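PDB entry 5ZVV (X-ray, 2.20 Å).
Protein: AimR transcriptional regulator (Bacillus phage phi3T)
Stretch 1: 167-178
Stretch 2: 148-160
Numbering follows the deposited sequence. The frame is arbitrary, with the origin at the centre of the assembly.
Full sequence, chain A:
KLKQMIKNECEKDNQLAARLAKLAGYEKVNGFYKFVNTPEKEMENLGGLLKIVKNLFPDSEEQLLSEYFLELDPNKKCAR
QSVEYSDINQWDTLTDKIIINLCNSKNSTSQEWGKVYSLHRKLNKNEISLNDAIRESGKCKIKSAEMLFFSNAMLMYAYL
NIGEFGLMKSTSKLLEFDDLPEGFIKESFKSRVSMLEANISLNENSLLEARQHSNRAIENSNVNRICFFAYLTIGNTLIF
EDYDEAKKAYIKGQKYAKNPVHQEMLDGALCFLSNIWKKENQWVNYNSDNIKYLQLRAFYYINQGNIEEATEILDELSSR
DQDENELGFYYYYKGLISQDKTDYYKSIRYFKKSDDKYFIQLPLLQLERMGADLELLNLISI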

# COMPACT_ATOMS: atom_id res chain seq x y z
N LEU A 167 -4.06 1.66 1.14
CA LEU A 167 -4.12 1.65 2.60
C LEU A 167 -4.99 2.76 3.15
O LEU A 167 -5.43 2.66 4.30
CB LEU A 167 -2.72 1.74 3.19
CG LEU A 167 -2.15 0.36 3.50
CD1 LEU A 167 -0.65 0.43 3.64
CD2 LEU A 167 -2.78 -0.20 4.76
N MSE A 168 -5.25 3.81 2.38
CA MSE A 168 -6.27 4.77 2.78
C MSE A 168 -7.60 4.05 2.76
O MSE A 168 -8.31 4.00 3.78
CB MSE A 168 -6.31 5.98 1.85
CG MSE A 168 -5.10 6.90 1.93
SE MSE A 168 -5.25 8.48 0.79
CE MSE A 168 -6.70 9.39 1.73
N LYS A 169 -7.92 3.46 1.61
CA LYS A 169 -9.24 2.86 1.41
C LYS A 169 -9.53 1.81 2.47
O LYS A 169 -10.54 1.90 3.18
CB LYS A 169 -9.33 2.27 0.00
CG LYS A 169 -9.10 3.30 -1.10
CD LYS A 169 -9.06 2.68 -2.48
CE LYS A 169 -10.42 2.15 -2.90
NZ LYS A 169 -10.39 1.60 -4.28
N SER A 170 -8.62 0.85 2.63
CA SER A 170 -8.81 -0.18 3.66
C SER A 170 -9.01 0.45 5.03
O SER A 170 -9.90 0.02 5.78
CB SER A 170 -7.62 -1.14 3.67
OG SER A 170 -6.41 -0.48 4.02
N THR A 171 -8.23 1.48 5.36
CA THR A 171 -8.40 2.14 6.65
C THR A 171 -9.83 2.66 6.81
O THR A 171 -10.47 2.45 7.84
CB THR A 171 -7.39 3.27 6.83
OG1 THR A 171 -6.06 2.73 6.85
CG2 THR A 171 -7.64 4.01 8.14
N SER A 172 -10.35 3.32 5.77
CA SER A 172 -11.69 3.87 5.86
C SER A 172 -12.74 2.78 5.99
O SER A 172 -13.83 3.05 6.50
CB SER A 172 -12.00 4.77 4.66
OG SER A 172 -11.99 4.02 3.46
N LYS A 173 -12.43 1.56 5.55
CA LYS A 173 -13.38 0.47 5.71
C LYS A 173 -13.49 -0.01 7.15
O LYS A 173 -14.45 -0.72 7.47
CB LYS A 173 -13.01 -0.69 4.79
CG LYS A 173 -13.13 -0.36 3.31
CD LYS A 173 -12.64 -1.49 2.44
CE LYS A 173 -12.56 -1.06 0.98
NZ LYS A 173 -12.02 -2.15 0.12
N LEU A 174 -12.56 0.37 8.01
CA LEU A 174 -12.62 0.01 9.42
C LEU A 174 -13.32 1.07 10.27
O LEU A 174 -13.53 0.85 11.46
CB LEU A 174 -11.21 -0.24 9.97
CG LEU A 174 -10.37 -1.27 9.21
CD1 LEU A 174 -8.99 -1.41 9.83
CD2 LEU A 174 -11.08 -2.62 9.15
N LEU A 175 -13.69 2.20 9.67
CA LEU A 175 -14.33 3.29 10.40
C LEU A 175 -15.83 3.02 10.51
O LEU A 175 -16.56 3.15 9.52
CB LEU A 175 -14.07 4.62 9.70
CG LEU A 175 -12.60 5.02 9.55
CD1 LEU A 175 -12.49 6.34 8.80
CD2 LEU A 175 -11.94 5.12 10.91
N GLU A 176 -16.28 2.64 11.70
CA GLU A 176 -17.69 2.39 11.97
C GLU A 176 -18.27 3.66 12.60
O GLU A 176 -18.08 3.92 13.79
CB GLU A 176 -17.87 1.18 12.88
CG GLU A 176 -17.38 -0.14 12.29
CD GLU A 176 -18.19 -0.59 11.08
OE1 GLU A 176 -17.64 -1.30 10.22
OE2 GLU A 176 -19.38 -0.22 10.99
N PHE A 177 -18.97 4.45 11.78
CA PHE A 177 -19.58 5.67 12.30
C PHE A 177 -20.69 5.39 13.30
O PHE A 177 -21.01 6.26 14.12
CB PHE A 177 -20.12 6.52 11.14
CG PHE A 177 -19.06 7.29 10.40
CD1 PHE A 177 -18.67 8.55 10.84
CD2 PHE A 177 -18.45 6.76 9.28
CE1 PHE A 177 -17.70 9.26 10.16
CE2 PHE A 177 -17.48 7.46 8.60
CZ PHE A 177 -17.10 8.71 9.04
N ASP A 178 -21.29 4.19 13.25
CA ASP A 178 -22.32 3.84 14.22
C ASP A 178 -21.75 3.74 15.63
O ASP A 178 -22.49 3.92 16.61
CB ASP A 178 -22.99 2.53 13.82
CG ASP A 178 -23.95 2.69 12.66
OD1 ASP A 178 -24.16 3.85 12.23
OD2 ASP A 178 -24.49 1.67 12.18
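Stretch 2 148-160: LFFSNAMLMYAYL

How does stretch 2 lie on stretch 1? Stretch 2 is helical throughout, from Leu148 to Leu160, and runs almost opposite to the helix that begins stretch 1: the N-to-C directions make an angle of 170°, and the axes come within 9.0 Å of each other. The register follows from this reversal. Met156 lies by Met168, with CA atoms 5.0 Å apart, Ala153 lies by Ser172 (CA to CA 6.9 Å), and Phe149 reaches the loop at Leu175 (CA to CA 6.3 Å). Stretch 2 is kinked where the N atoms of Asn152 and Leu155 lack a bond to the turn before; each bonds instead three residues back, to Phe149 O and Asn152 O, at 3.0 Å in both cases.

What fills the space where the two helices come close? Thr171 is the small bump here. Its CB points toward stretch 2, and its methyl CG2 settles on the backbone at Asn152 O, 3.3 Å away, while also lying 3.6 Å from Met156 CG. Its hydroxyl is occupied at home, where OG1 donates to Leu167 O at 2.6 Å, and no hydrogen bond runs from it to stretch 2; the contact there is one of shape. Beside it, the selenomethionines Met168 and Met156 leave their helices sideways, yet their ends come nearer to the opposing stretch. The end of Met156 reaches Ser172, with CE 3.8 Å from Ser172 CB, and Met168 CE approaches Met156 O at 3.7 Å. Met168 SE packs on Leu160 CB at 3.5 Å.

Where does the large ring of Tyr159 go? The CA-to-CB bond of Tyr159 points toward stretch 1, and the ring lies against the turn from Leu167 to Thr171. Leu167 CB sits over one face, 3.6 Å from the centroid of the Tyr159 ring and only 5° off the ring normal, so the leucine bump meets a flat surface almost squarely. Leu167 CD1 continues the contact at 3.7 Å from Tyr159 CE1, and Met168 CG covers the root of the side chain, 3.6 Å from Tyr159 CB.

How is the contact carried past the helix of stretch 1? Leu175, in the loop, fills a hollow formed by Phe149, Asn152, Ala153 and Met156. Its CD2 lies over a face of the Phe149 ring, 4.0 Å from the centroid, and comes 3.9 Å from Asn152 CB; its CD1 approaches Ala153 CB at 4.2 Å and Met156 SE at 4.0 Å. The small side chain of Ala153 forms part of the floor. Asn152 turns its amide back along its own helix, ND2 donating to Leu148 O at 2.9 Å. Farther on, Phe177 brings CZ to 3.5 Å from Phe149 CZ, which lies over a face of the Phe177 ring; the two planes meet obliquely, at 57°. No hydrogen bond joins the stretches, and the fit, burying 717 Å² in all, rests on this packing.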

# COMPACT_ATOMS: atom_id res chain seq x y z
N LEU A 148 -10.88 6.02 19.48
CA LEU A 148 -10.80 4.76 18.75
C LEU A 148 -11.05 4.99 17.26
O LEU A 148 -10.39 4.37 16.41
CB LEU A 148 -11.81 3.75 19.31
CG LEU A 148 -11.44 3.01 20.59
CD1 LEU A 148 -12.63 2.19 21.09
CD2 LEU A 148 -10.23 2.12 20.38
N PHE A 149 -11.97 5.90 16.94
CA PHE A 149 -12.17 6.29 15.56
C PHE A 149 -10.96 7.07 15.04
O PHE A 149 -10.37 6.71 14.02
CB PHE A 149 -13.45 7.12 15.45
CG PHE A 149 -13.85 7.47 14.04
CD1 PHE A 149 -13.30 8.56 13.39
CD2 PHE A 149 -14.79 6.70 13.37
CE1 PHE A 149 -13.67 8.88 12.10
CE2 PHE A 149 -15.17 7.02 12.08
CZ PHE A 149 -14.60 8.12 11.44
N PHE A 150 -10.56 8.12 15.76
CA PHE A 150 -9.61 9.07 15.20
C PHE A 150 -8.21 8.48 15.11
O PHE A 150 -7.46 8.81 14.18
CB PHE A 150 -9.59 10.36 16.02
CG PHE A 150 -8.84 11.49 15.35
CD1 PHE A 150 -9.40 12.16 14.28
CD2 PHE A 150 -7.58 11.85 15.79
CE1 PHE A 150 -8.72 13.19 13.66
CE2 PHE A 150 -6.89 12.88 15.17
CZ PHE A 150 -7.46 13.55 14.10
N SER A 151 -7.83 7.61 16.05
CA SER A 151 -6.54 6.95 15.95
C SER A 151 -6.43 6.11 14.68
O SER A 151 -5.32 5.75 14.29
CB SER A 151 -6.30 6.07 17.18
OG SER A 151 -7.28 5.05 17.28
N ASN A 152 -7.56 5.80 14.03
CA ASN A 152 -7.53 5.15 12.73
C ASN A 152 -7.70 6.13 11.58
O ASN A 152 -6.96 6.05 10.59
CB ASN A 152 -8.60 4.06 12.66
CG ASN A 152 -8.23 2.83 13.47
OD1 ASN A 152 -7.39 2.04 13.05
ND2 ASN A 152 -8.86 2.67 14.63
N ALA A 153 -8.64 7.07 11.71
CA ALA A 153 -8.86 8.04 10.64
C ALA A 153 -7.63 8.90 10.39
O ALA A 153 -7.37 9.29 9.24
CB ALA A 153 -10.06 8.93 11.00
N MSE A 154 -6.85 9.19 11.42
CA MSE A 154 -5.65 10.00 11.29
C MSE A 154 -4.60 9.32 10.43
O MSE A 154 -3.74 9.98 9.84
CB MSE A 154 -5.06 10.32 12.66
CG MSE A 154 -4.34 9.16 13.31
SE MSE A 154 -3.67 9.60 15.08
CE MSE A 154 -2.49 8.07 15.38
N LEU A 155 -4.66 7.99 10.37
CA LEU A 155 -3.71 7.24 9.55
C LEU A 155 -3.91 7.53 8.07
O LEU A 155 -2.97 7.40 7.28
CB LEU A 155 -3.84 5.74 9.82
CG LEU A 155 -3.50 5.25 11.22
CD1 LEU A 155 -3.61 3.74 11.31
CD2 LEU A 155 -2.10 5.71 11.64
N MSE A 156 -5.12 7.93 7.68
CA MSE A 156 -5.44 8.20 6.28
C MSE A 156 -4.69 9.42 5.75
O MSE A 156 -4.32 9.46 4.58
CB MSE A 156 -6.94 8.41 6.11
CG MSE A 156 -7.77 7.19 6.45
SE MSE A 156 -9.68 7.50 6.19
CE MSE A 156 -9.70 7.72 4.25
N TYR A 157 -4.47 10.41 6.62
CA TYR A 157 -3.69 11.58 6.21
C TYR A 157 -2.25 11.20 5.91
O TYR A 157 -1.68 11.64 4.90
CB TYR A 157 -3.76 12.66 7.28
CG TYR A 157 -5.13 13.26 7.47
CD1 TYR A 157 -5.67 14.12 6.52
CD2 TYR A 157 -5.89 12.98 8.60
CE1 TYR A 157 -6.93 14.66 6.69
CE2 TYR A 157 -7.14 13.52 8.78
CZ TYR A 157 -7.66 14.36 7.82
OH TYR A 157 -8.91 14.91 7.99
N ALA A 158 -1.64 10.38 6.77
CA ALA A 158 -0.27 9.94 6.53
C ALA A 158 -0.17 9.09 5.26
O ALA A 158 0.72 9.29 4.43
CB ALA A 158 0.26 9.17 7.74
N TYR A 159 -1.10 8.13 5.11
CA TYR A 159 -1.13 7.32 3.89
C TYR A 159 -1.31 8.19 2.66
O TYR A 159 -0.71 7.93 1.61
CB TYR A 159 -2.25 6.28 3.98
CG TYR A 159 -1.97 5.13 4.92
CD1 TYR A 159 -0.75 4.48 4.90
CD2 TYR A 159 -2.93 4.70 5.83
CE1 TYR A 159 -0.49 3.43 5.76
CE2 TYR A 159 -2.68 3.66 6.69
CZ TYR A 159 -1.46 3.02 6.65
OH TYR A 159 -1.21 1.97 7.51
N LEU A 160 -2.15 9.23 2.76
CA LEU A 160 -2.25 10.20 1.68
C LEU A 160 -0.93 10.92 1.47
O LEU A 160 -0.53 11.17 0.33
CB LEU A 160 -3.36 11.21 1.99
CG LEU A 160 -3.44 12.43 1.06
CD1 LEU A 160 -3.85 12.00 -0.35
CD2 LEU A 160 -4.40 13.47 1.61